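Local coordinates for protein 1,3-alpha-isomaltosidase (Kribbella flavida DSM 17836, PDB 5X3I) that hydrolyses the alpha-1,3-glucosidic linkages of the cyclic tetrasaccharide cyclobis-(1-6)-alpha-nigerosyl to yield isomaltose inside the cell, at residues R621-P624 with L625-F629. The protein carries 1 engineered substitution. Residues are numbered along the deposited sequence; the frame is centred on the assembly and turned at random.
Sequences RVVP and LFRRF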
ATOM      1  N   ARG A 621      27.883  -7.107 -17.984  1.00 24.61           N
ATOM      2  CA  ARG A 621      27.958  -7.491 -16.586  1.00 23.29           C
ATOM      3  C   ARG A 621      26.598  -7.809 -15.963  1.00 20.49           C
ATOM      4  O   ARG A 621      26.542  -8.435 -14.918  1.00 20.47           O
ATOM      5  CB  ARG A 621      28.614  -6.387 -15.767  1.00 23.32           C
ATOM      6  CG  ARG A 621      30.043  -6.089 -16.137  1.00 29.00           C
ATOM      7  CD  ARG A 621      30.490  -4.817 -15.448  1.00 27.66           C
ATOM      8  NE  ARG A 621      29.739  -3.652 -15.901  1.00 30.01           N
ATOM      9  CZ  ARG A 621      29.912  -2.423 -15.422  1.00 33.63           C
ATOM     10  NH1 ARG A 621      30.811  -2.200 -14.470  1.00 36.32           N
ATOM     11  NH2 ARG A 621      29.191  -1.417 -15.892  1.00 31.15           N
ATOM     12  N   VAL A 622      25.508  -7.389 -16.597  1.00 22.10           N
ATOM     13  CA  VAL A 622      24.198  -7.462 -15.943  1.00 18.98           C
ATOM     14  C   VAL A 622      23.727  -8.901 -15.664  1.00 19.33           C
ATOM     15  O   VAL A 622      23.378  -9.236 -14.537  1.00 20.42           O
ATOM     16  CB  VAL A 622      23.125  -6.726 -16.761  1.00 20.03           C
ATOM     17  CG1 VAL A 622      21.748  -6.955 -16.153  1.00 18.60           C
ATOM     18  CG2 VAL A 622      23.434  -5.228 -16.801  1.00 19.47           C
ATOM     19  N   VAL A 623      23.733  -9.751 -16.678  1.00 20.17           N
ATOM     20  CA  VAL A 623      23.309 -11.134 -16.477  1.00 17.19           C
ATOM     21  C   VAL A 623      24.207 -11.880 -15.478  1.00 20.87           C
ATOM     22  O   VAL A 623      23.694 -12.411 -14.503  1.00 19.37           O
ATOM     23  CB  VAL A 623      23.230 -11.901 -17.813  1.00 16.94           C
ATOM     24  CG1 VAL A 623      23.142 -13.401 -17.569  1.00 19.58           C
ATOM     25  CG2 VAL A 623      22.037 -11.403 -18.633  1.00 15.87           C
ATOM     26  N   PRO A 624      25.544 -11.892 -15.686  1.00 20.27           N
ATOM     27  CA  PRO A 624      26.374 -12.659 -14.750  1.00 20.47           C
ATOM     28  C   PRO A 624      26.302 -12.164 -13.309  1.00 18.97           C
ATOM     29  O   PRO A 624      26.298 -12.967 -12.388  1.00 20.61           O
ATOM     30  CB  PRO A 624      27.794 -12.474 -15.300  1.00 25.55           C
ATOM     31  CG  PRO A 624      27.618 -12.081 -16.701  1.00 25.81           C
ATOM     32  CD  PRO A 624      26.367 -11.277 -16.742  1.00 20.58           C
ATOM     33  N   LEU A 625      26.243 -10.855 -13.111  1.00 19.46           N
ATOM     34  CA  LEU A 625      26.205 -10.347 -11.752  1.00 19.36           C
ATOM     35  C   LEU A 625      24.839 -10.594 -11.108  1.00 19.04           C
ATOM     36  O   LEU A 625      24.766 -10.966  -9.945  1.00 19.42           O
ATOM     37  CB  LEU A 625      26.562  -8.865 -11.714  1.00 19.30           C
ATOM     38  CG  LEU A 625      28.027  -8.537 -12.021  1.00 23.18           C
ATOM     39  CD1 LEU A 625      28.307  -7.063 -11.743  1.00 22.51           C
ATOM     40  CD2 LEU A 625      28.956  -9.415 -11.216  1.00 22.36           C
ATOM     41  N   PHE A 626      23.764 -10.406 -11.866  1.00 19.67           N
ATOM     42  CA  PHE A 626      22.442 -10.709 -11.337  1.00 17.40           C
ATOM     43  C   PHE A 626      22.381 -12.185 -10.951  1.00 16.97           C
ATOM     44  O   PHE A 626      21.892 -12.521  -9.887  1.00 17.60           O
ATOM     45  CB  PHE A 626      21.340 -10.374 -12.335  1.00 16.46           C
ATOM     46  CG  PHE A 626      19.955 -10.462 -11.759  1.00 15.96           C
ATOM     47  CD1 PHE A 626      19.301  -9.317 -11.316  1.00 14.96           C
ATOM     48  CD2 PHE A 626      19.301 -11.684 -11.656  1.00 16.71           C
ATOM     49  CE1 PHE A 626      18.026  -9.380 -10.787  1.00 12.61           C
ATOM     50  CE2 PHE A 626      18.021 -11.760 -11.127  1.00 15.73           C
ATOM     51  CZ  PHE A 626      17.375 -10.602 -10.687  1.00 11.65           C
ATOM     52  N   ARG A 627      22.905 -13.049 -11.819  1.00 20.27           N
ATOM     53  CA  ARG A 627      22.964 -14.484 -11.542  1.00 17.58           C
ATOM     54  C   ARG A 627      23.680 -14.757 -10.224  1.00 16.73           C
ATOM     55  O   ARG A 627      23.202 -15.549  -9.417  1.00 21.39           O
ATOM     56  CB  ARG A 627      23.648 -15.236 -12.692  1.00 16.92           C
ATOM     57  CG  ARG A 627      23.662 -16.757 -12.539  1.00 15.46           C
ATOM     58  CD  ARG A 627      23.953 -17.455 -13.889  1.00 18.95           C
ATOM     59  NE  ARG A 627      25.136 -16.902 -14.531  1.00 23.07           N
ATOM     60  CZ  ARG A 627      25.254 -16.622 -15.823  1.00 20.55           C
ATOM     61  NH1 ARG A 627      24.266 -16.863 -16.670  1.00 19.14           N
ATOM     62  NH2 ARG A 627      26.386 -16.106 -16.272  1.00 24.73           N
ATOM     63  N   ARG A 628      24.811 -14.097  -9.998  1.00 19.04           N
ATOM     64  CA  ARG A 628      25.519 -14.240  -8.724  1.00 17.48           C
ATOM     65  C   ARG A 628      24.635 -13.869  -7.542  1.00 14.72           C
ATOM     66  O   ARG A 628      24.576 -14.589  -6.554  1.00 18.07           O
ATOM     67  CB  ARG A 628      26.782 -13.387  -8.686  1.00 18.74           C
ATOM     68  CG  ARG A 628      27.932 -13.919  -9.501  1.00 29.95           C
ATOM     69  CD  ARG A 628      29.248 -13.396  -8.939  1.00 40.79           C
ATOM     70  NE  ARG A 628      30.162 -12.940  -9.980  1.00 48.96           N
ATOM     71  CZ  ARG A 628      31.242 -12.203  -9.745  1.00 50.09           C
ATOM     72  NH1 ARG A 628      31.540 -11.837  -8.504  1.00 46.62           N
ATOM     73  NH2 ARG A 628      32.020 -11.826 -10.749  1.00 50.46           N
ATOM     74  N   PHE A 629      23.946 -12.742  -7.653  1.00 18.49           N
ATOM     75  CA  PHE A 629      23.071 -12.288  -6.581  1.00 18.65           C
ATOM     76  C   PHE A 629      21.962 -13.303  -6.331  1.00 14.90           C
ATOM     77  O   PHE A 629      21.691 -13.662  -5.194  1.00 17.33           O
ATOM     78  CB  PHE A 629      22.472 -10.916  -6.914  1.00 17.66           C
ATOM     79  CG  PHE A 629      23.503  -9.833  -7.112  1.00 19.77           C
ATOM     80  CD1 PHE A 629      24.673  -9.830  -6.386  1.00 21.56           C
ATOM     81  CD2 PHE A 629      23.295  -8.824  -8.025  1.00 19.68           C
ATOM     82  CE1 PHE A 629      25.614  -8.843  -6.572  1.00 21.64           C
ATOM     83  CE2 PHE A 629      24.237  -7.834  -8.209  1.00 22.41           C
ATOM     84  CZ  PHE A 629      25.392  -7.848  -7.480  1.00 20.04           C
TER
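A local i to i+4 contact joins R621 through P624 to L625 through R628, mainly by backbone bonds, in the opening turns of helix 622-650, away from the active site. Four successive bonds are the evidence: L625 N to R621 O (3.0 Å), F626 N to V622 O (2.9 Å), R627 N to V623 O (2.9 Å) and R628 N to P624 O (3.0 Å). The R627 bond is the straightest, with an N-H...O angle of 166°. P624, which has no N-H to give, fits within this first turn while its carbonyl still accepts from R628. After strand 591-593, the last of the family 31 TIM barrel, and helix 610-617 comes this helix, whose V622 and F626 face packs against helices 610-617 and 576-586. On another side, R627 starts toward the preceding turn (CG anti to the backbone N, chi1 -176°), and a bend at chi3 (51°) brings the guanidinium alongside V623 and P624. There NH1 lies 3.7 Å from V623 CG1 and NH2 3.8 Å from P624 CA, an oblique approach, while NH1 donates to the carbonyl of L324. At the helix start, R621 CB touches L625 CD1 at 4.1 Å, whereas the R621 guanidinium leads away to a salt bridge with D619.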